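Local coordinates for protein 3,4-dihydroxy-2-butanone 4-phosphate synthase (PDB 1TKS) that catalyses the conversion of D-ribulose 5-phosphate to formate and 3,4-dihydroxy-2-butanone 4-phosphate, a step of riboflavin biosynthesis, at residues B[139-152]-B[192-204]. Residues are numbered along the deposited sequence; the frame is centred on the assembly and turned at random.
Sequences LKKRRGHTEAAVQL and IININQLVEYISK
L139 and I195, both buried and each pointing its side chain at the opposing segment, are at the centre of the apolar part of this contact, with L198, V199 and I202 adding to it. The two methyl branches of L139 divide the work: CD2 meets I195 CG2 at 3.7 Å, while CD1 presses on L198 CD2 at 3.4 Å, tighter than usual for two carbons, with the two leucines crossing at about a right angle. L198 CD2 also packs on L152 CD2, which meets I193 CD1 tip to tip at 4.0 Å. I195 places CG1 anti to its carbonyl carbon (chi1 -63°) and runs on extended, which brings CD1 against both A148 CB and the H145 imidazole; its distance to H145 CD2 is 3.4 Å. At the far end of helix 195-203, I202 CD1 fits against K140 CG.

The polar and charged groups meet at the exposed margin of the contact. R143, extended from CG to NE, lays one guanidinium face over V199, whose CG2 stands 3.8 Å above the plane. At the guanidinium edge NH2 comes within 2.7 Å of N196 OD1, but the angle is poor for a hydrogen bond and the two planes are turned 63° apart. K140 NZ donates to a water that makes a weak, long bond to I202 O.

R142 to T146 probably bind D-ribulose 5-phosphate, and H145 is a likely magnesium ligand as well; its ND1 and NE2 are hydrogen-bonded to D34 and D25, and by touching this ring I195 CD1 probably packs against the wall of the active site. Helices 145-152 and 195-203 cross at 49° with axes 11.3 Å apart, L139 filling in between. Beyond them, V23 of strand 21-24 touches I193 and I195, helix 8-16 meets L152 and I193, and strand 129-134 covers T146, E147 and V150.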
loop_
_atom_site.group_PDB
_atom_site.type_symbol
_atom_site.label_atom_id
_atom_site.label_comp_id
_atom_site.label_asym_id
_atom_site.label_seq_id
_atom_site.Cartn_x
_atom_site.Cartn_y
_atom_site.Cartn_z
ATOM N N LEU B 139 20.493 12.898 4.571
ATOM C CA LEU B 139 19.930 14.248 4.583
ATOM C C LEU B 139 20.858 15.379 4.170
ATOM O O LEU B 139 20.399 16.485 3.882
ATOM C CB LEU B 139 19.346 14.561 5.957
ATOM C CG LEU B 139 18.098 13.751 6.309
ATOM C CD1 LEU B 139 17.664 14.088 7.724
ATOM C CD2 LEU B 139 16.982 14.055 5.315
ATOM N N LYS B 140 22.158 15.126 4.151
ATOM C CA LYS B 140 23.090 16.165 3.743
ATOM C C LYS B 140 23.187 16.185 2.226
ATOM O O LYS B 140 23.762 17.103 1.646
ATOM C CB LYS B 140 24.471 15.929 4.358
ATOM C CG LYS B 140 24.524 16.212 5.853
ATOM C CD LYS B 140 25.950 16.400 6.344
ATOM C CE LYS B 140 26.736 15.097 6.355
ATOM N NZ LYS B 140 26.257 14.140 7.400
ATOM N N LYS B 141 22.603 15.173 1.589
ATOM C CA LYS B 141 22.626 15.063 0.134
ATOM C C LYS B 141 21.239 15.249 -0.477
ATOM O O LYS B 141 21.098 15.861 -1.535
ATOM C CB LYS B 141 23.184 13.698 -0.276
ATOM C CG LYS B 141 23.466 13.562 -1.764
ATOM C CD LYS B 141 24.581 14.504 -2.195
ATOM C CE LYS B 141 24.912 14.340 -3.669
ATOM N NZ LYS B 141 25.968 15.294 -4.107
ATOM N N ARG B 142 20.223 14.713 0.195
ATOM C CA ARG B 142 18.838 14.804 -0.269
ATOM C C ARG B 142 17.912 14.834 0.943
ATOM O O ARG B 142 17.947 13.927 1.774
ATOM C CB ARG B 142 18.503 13.594 -1.148
ATOM C CG ARG B 142 17.078 13.575 -1.684
ATOM C CD ARG B 142 16.867 12.395 -2.633
ATOM N NE ARG B 142 15.536 12.399 -3.243
ATOM C CZ ARG B 142 14.434 11.924 -2.668
ATOM N NH1 ARG B 142 13.275 11.983 -3.312
ATOM N NH2 ARG B 142 14.486 11.372 -1.463
ATOM N N ARG B 143 17.082 15.867 1.044
ATOM C CA ARG B 143 16.176 15.988 2.184
ATOM C C ARG B 143 14.870 15.213 2.043
ATOM O O ARG B 143 13.800 15.724 2.372
ATOM C CB ARG B 143 15.865 17.459 2.463
ATOM C CG ARG B 143 17.072 18.267 2.896
ATOM C CD ARG B 143 16.644 19.530 3.612
ATOM N NE ARG B 143 17.768 20.413 3.895
ATOM C CZ ARG B 143 17.698 21.458 4.710
ATOM N NH1 ARG B 143 18.763 22.219 4.911
ATOM N NH2 ARG B 143 16.561 21.733 5.334
ATOM N N GLY B 144 14.958 13.976 1.570
ATOM C CA GLY B 144 13.762 13.169 1.415
ATOM C C GLY B 144 13.412 12.415 2.681
ATOM O O GLY B 144 14.253 12.256 3.569
ATOM N N HIS B 145 12.172 11.948 2.786
ATOM C CA HIS B 145 11.785 11.206 3.977
ATOM C C HIS B 145 12.506 9.864 4.009
ATOM O O HIS B 145 12.674 9.266 5.071
ATOM C CB HIS B 145 10.269 11.011 4.023
ATOM C CG HIS B 145 9.507 12.291 4.195
ATOM N ND1 HIS B 145 8.177 12.323 4.543
ATOM C CD2 HIS B 145 9.898 13.581 4.069
ATOM C CE1 HIS B 145 7.777 13.582 4.628
ATOM N NE2 HIS B 145 8.800 14.363 4.346
ATOM N N THR B 146 12.939 9.397 2.841
ATOM C CA THR B 146 13.670 8.140 2.749
ATOM C C THR B 146 14.998 8.338 3.463
ATOM O O THR B 146 15.378 7.542 4.326
ATOM C CB THR B 146 13.938 7.750 1.284
ATOM O OG1 THR B 146 12.693 7.491 0.631
ATOM C CG2 THR B 146 14.809 6.502 1.209
ATOM N N GLU B 147 15.700 9.407 3.102
ATOM C CA GLU B 147 16.975 9.715 3.734
ATOM C C GLU B 147 16.770 9.985 5.221
ATOM O O GLU B 147 17.601 9.605 6.043
ATOM C CB GLU B 147 17.623 10.940 3.081
ATOM C CG GLU B 147 18.258 10.699 1.710
ATOM C CD GLU B 147 17.235 10.363 0.631
ATOM O OE1 GLU B 147 16.146 10.979 0.634
ATOM O OE2 GLU B 147 17.533 9.510 -0.226
ATOM N N ALA B 148 15.664 10.636 5.570
ATOM C CA ALA B 148 15.396 10.936 6.969
ATOM C C ALA B 148 15.285 9.665 7.804
ATOM O O ALA B 148 15.850 9.582 8.899
ATOM C CB ALA B 148 14.124 11.757 7.095
ATOM N N ALA B 149 14.567 8.671 7.289
ATOM C CA ALA B 149 14.397 7.406 8.005
ATOM C C ALA B 149 15.740 6.727 8.269
ATOM O O ALA B 149 16.022 6.318 9.393
ATOM C CB ALA B 149 13.478 6.464 7.212
ATOM N N VAL B 150 16.572 6.605 7.238
ATOM C CA VAL B 150 17.871 5.973 7.416
ATOM C C VAL B 150 18.765 6.829 8.320
ATOM O O VAL B 150 19.578 6.301 9.075
ATOM C CB VAL B 150 18.555 5.725 6.049
ATOM C CG1 VAL B 150 19.928 5.081 6.245
ATOM C CG2 VAL B 150 17.669 4.825 5.192
ATOM N N GLN B 151 18.599 8.147 8.257
ATOM C CA GLN B 151 19.386 9.053 9.090
ATOM C C GLN B 151 19.016 8.865 10.563
ATOM O O GLN B 151 19.891 8.837 11.430
ATOM C CB GLN B 151 19.125 10.506 8.689
ATOM C CG GLN B 151 20.099 11.513 9.297
ATOM C CD GLN B 151 21.310 11.743 8.419
ATOM O OE1 GLN B 151 22.416 11.281 8.711
ATOM N NE2 GLN B 151 21.104 12.462 7.326
ATOM N N LEU B 152 17.718 8.753 10.842
ATOM C CA LEU B 152 17.254 8.563 12.208
ATOM C C LEU B 152 17.804 7.263 12.773
ATOM O O LEU B 152 18.332 7.235 13.884
ATOM C CB LEU B 152 15.723 8.557 12.263
ATOM C CG LEU B 152 15.086 9.945 12.152
ATOM C CD1 LEU B 152 13.600 9.822 11.852
ATOM C CD2 LEU B 152 15.307 10.712 13.453
ATOM N N ILE B 192 6.869 14.647 17.538
ATOM C CA ILE B 192 6.919 15.187 16.182
ATOM C C ILE B 192 8.206 15.966 15.941
ATOM O O ILE B 192 8.646 16.724 16.802
ATOM C CB ILE B 192 5.729 16.146 15.938
ATOM C CG1 ILE B 192 4.418 15.448 16.305
ATOM C CG2 ILE B 192 5.716 16.611 14.482
ATOM C CD1 ILE B 192 3.224 16.372 16.300
ATOM N N ILE B 193 8.812 15.767 14.776
ATOM C CA ILE B 193 10.035 16.480 14.411
ATOM C C ILE B 193 9.928 16.877 12.943
ATOM O O ILE B 193 8.981 16.489 12.259
ATOM C CB ILE B 193 11.308 15.593 14.553
ATOM C CG1 ILE B 193 11.178 14.336 13.686
ATOM C CG2 ILE B 193 11.530 15.207 16.009
ATOM C CD1 ILE B 193 12.491 13.609 13.459
ATOM N N ASN B 194 10.878 17.666 12.459
ATOM C CA ASN B 194 10.881 18.020 11.050
ATOM C C ASN B 194 12.301 17.870 10.514
ATOM O O ASN B 194 13.271 17.925 11.275
ATOM C CB ASN B 194 10.280 19.424 10.805
ATOM C CG ASN B 194 11.097 20.550 11.408
ATOM O OD1 ASN B 194 12.134 20.936 10.872
ATOM N ND2 ASN B 194 10.620 21.096 12.523
ATOM N N ILE B 195 12.416 17.636 9.210
ATOM C CA ILE B 195 13.715 17.420 8.581
ATOM C C ILE B 195 14.662 18.598 8.684
ATOM O O ILE B 195 15.859 18.413 8.876
ATOM C CB ILE B 195 13.545 17.021 7.105
ATOM C CG1 ILE B 195 12.799 15.686 7.031
ATOM C CG2 ILE B 195 14.907 16.923 6.424
ATOM C CD1 ILE B 195 12.446 15.241 5.625
ATOM N N ASN B 196 14.134 19.808 8.545
ATOM C CA ASN B 196 14.966 20.996 8.652
ATOM C C ASN B 196 15.628 20.986 10.022
ATOM O O ASN B 196 16.819 21.265 10.167
ATOM C CB ASN B 196 14.111 22.252 8.504
ATOM C CG ASN B 196 14.355 22.963 7.199
ATOM O OD1 ASN B 196 14.044 22.447 6.126
ATOM N ND2 ASN B 196 14.926 24.157 7.281
ATOM N N GLN B 197 14.828 20.657 11.025
ATOM C CA GLN B 197 15.279 20.590 12.405
ATOM C C GLN B 197 16.380 19.538 12.544
ATOM O O GLN B 197 17.365 19.740 13.254
ATOM C CB GLN B 197 14.085 20.234 13.293
ATOM C CG GLN B 197 14.346 20.300 14.775
ATOM C CD GLN B 197 13.278 19.576 15.577
ATOM O OE1 GLN B 197 13.238 19.678 16.803
ATOM N NE2 GLN B 197 12.415 18.832 14.890
ATOM N N LEU B 198 16.212 18.416 11.847
ATOM C CA LEU B 198 17.179 17.327 11.895
ATOM C C LEU B 198 18.475 17.675 11.157
ATOM O O LEU B 198 19.567 17.333 11.611
ATOM C CB LEU B 198 16.551 16.061 11.308
ATOM C CG LEU B 198 17.344 14.761 11.446
ATOM C CD1 LEU B 198 17.690 14.523 12.912
ATOM C CD2 LEU B 198 16.521 13.602 10.892
ATOM N N VAL B 199 18.355 18.358 10.019
ATOM C CA VAL B 199 19.530 18.750 9.246
ATOM C C VAL B 199 20.385 19.722 10.053
ATOM O O VAL B 199 21.613 19.641 10.040
ATOM C CB VAL B 199 19.129 19.413 7.904
ATOM C CG1 VAL B 199 20.361 20.021 7.229
ATOM C CG2 VAL B 199 18.493 18.378 6.988
ATOM N N GLU B 200 19.734 20.636 10.764
ATOM C CA GLU B 200 20.463 21.597 11.576
ATOM C C GLU B 200 21.257 20.853 12.642
ATOM O O GLU B 200 22.405 21.196 12.932
ATOM C CB GLU B 200 19.493 22.579 12.237
ATOM C CG GLU B 200 18.904 23.605 11.280
ATOM C CD GLU B 200 17.961 24.565 11.973
ATOM O OE1 GLU B 200 18.294 25.030 13.085
ATOM O OE2 GLU B 200 16.890 24.872 11.405
ATOM N N TYR B 201 20.645 19.821 13.216
ATOM C CA TYR B 201 21.294 19.029 14.256
ATOM C C TYR B 201 22.573 18.345 13.775
ATOM O O TYR B 201 23.632 18.499 14.385
ATOM C CB TYR B 201 20.338 17.960 14.788
ATOM C CG TYR B 201 20.929 17.148 15.920
ATOM C CD1 TYR B 201 20.986 17.661 17.212
ATOM C CD2 TYR B 201 21.467 15.884 15.688
ATOM C CE1 TYR B 201 21.568 16.936 18.248
ATOM C CE2 TYR B 201 22.054 15.149 16.714
ATOM C CZ TYR B 201 22.100 15.684 17.993
ATOM O OH TYR B 201 22.684 14.962 19.009
ATOM N N ILE B 202 22.464 17.583 12.689
ATOM C CA ILE B 202 23.601 16.854 12.136
ATOM C C ILE B 202 24.666 17.758 11.530
ATOM O O ILE B 202 25.806 17.339 11.332
ATOM C CB ILE B 202 23.162 15.861 11.038
ATOM C CG1 ILE B 202 22.551 16.627 9.862
ATOM C CG2 ILE B 202 22.174 14.851 11.607
ATOM C CD1 ILE B 202 22.176 15.752 8.688
ATOM N N SER B 203 24.289 18.992 11.220
ATOM C CA SER B 203 25.215 19.946 10.626
ATOM C C SER B 203 25.912 20.766 11.705
ATOM O O SER B 203 27.058 21.179 11.537
ATOM C CB SER B 203 24.461 20.872 9.671
ATOM O OG SER B 203 23.782 20.121 8.678
ATOM N N LYS B 204 25.211 20.994 12.811
ATOM C CA LYS B 204 25.750 21.762 13.926
ATOM C C LYS B 204 24.676 21.956 14.990
ATOM O O LYS B 204 24.845 21.419 16.107
HETATM O O HOH W 1 27.771 15.226 9.416
#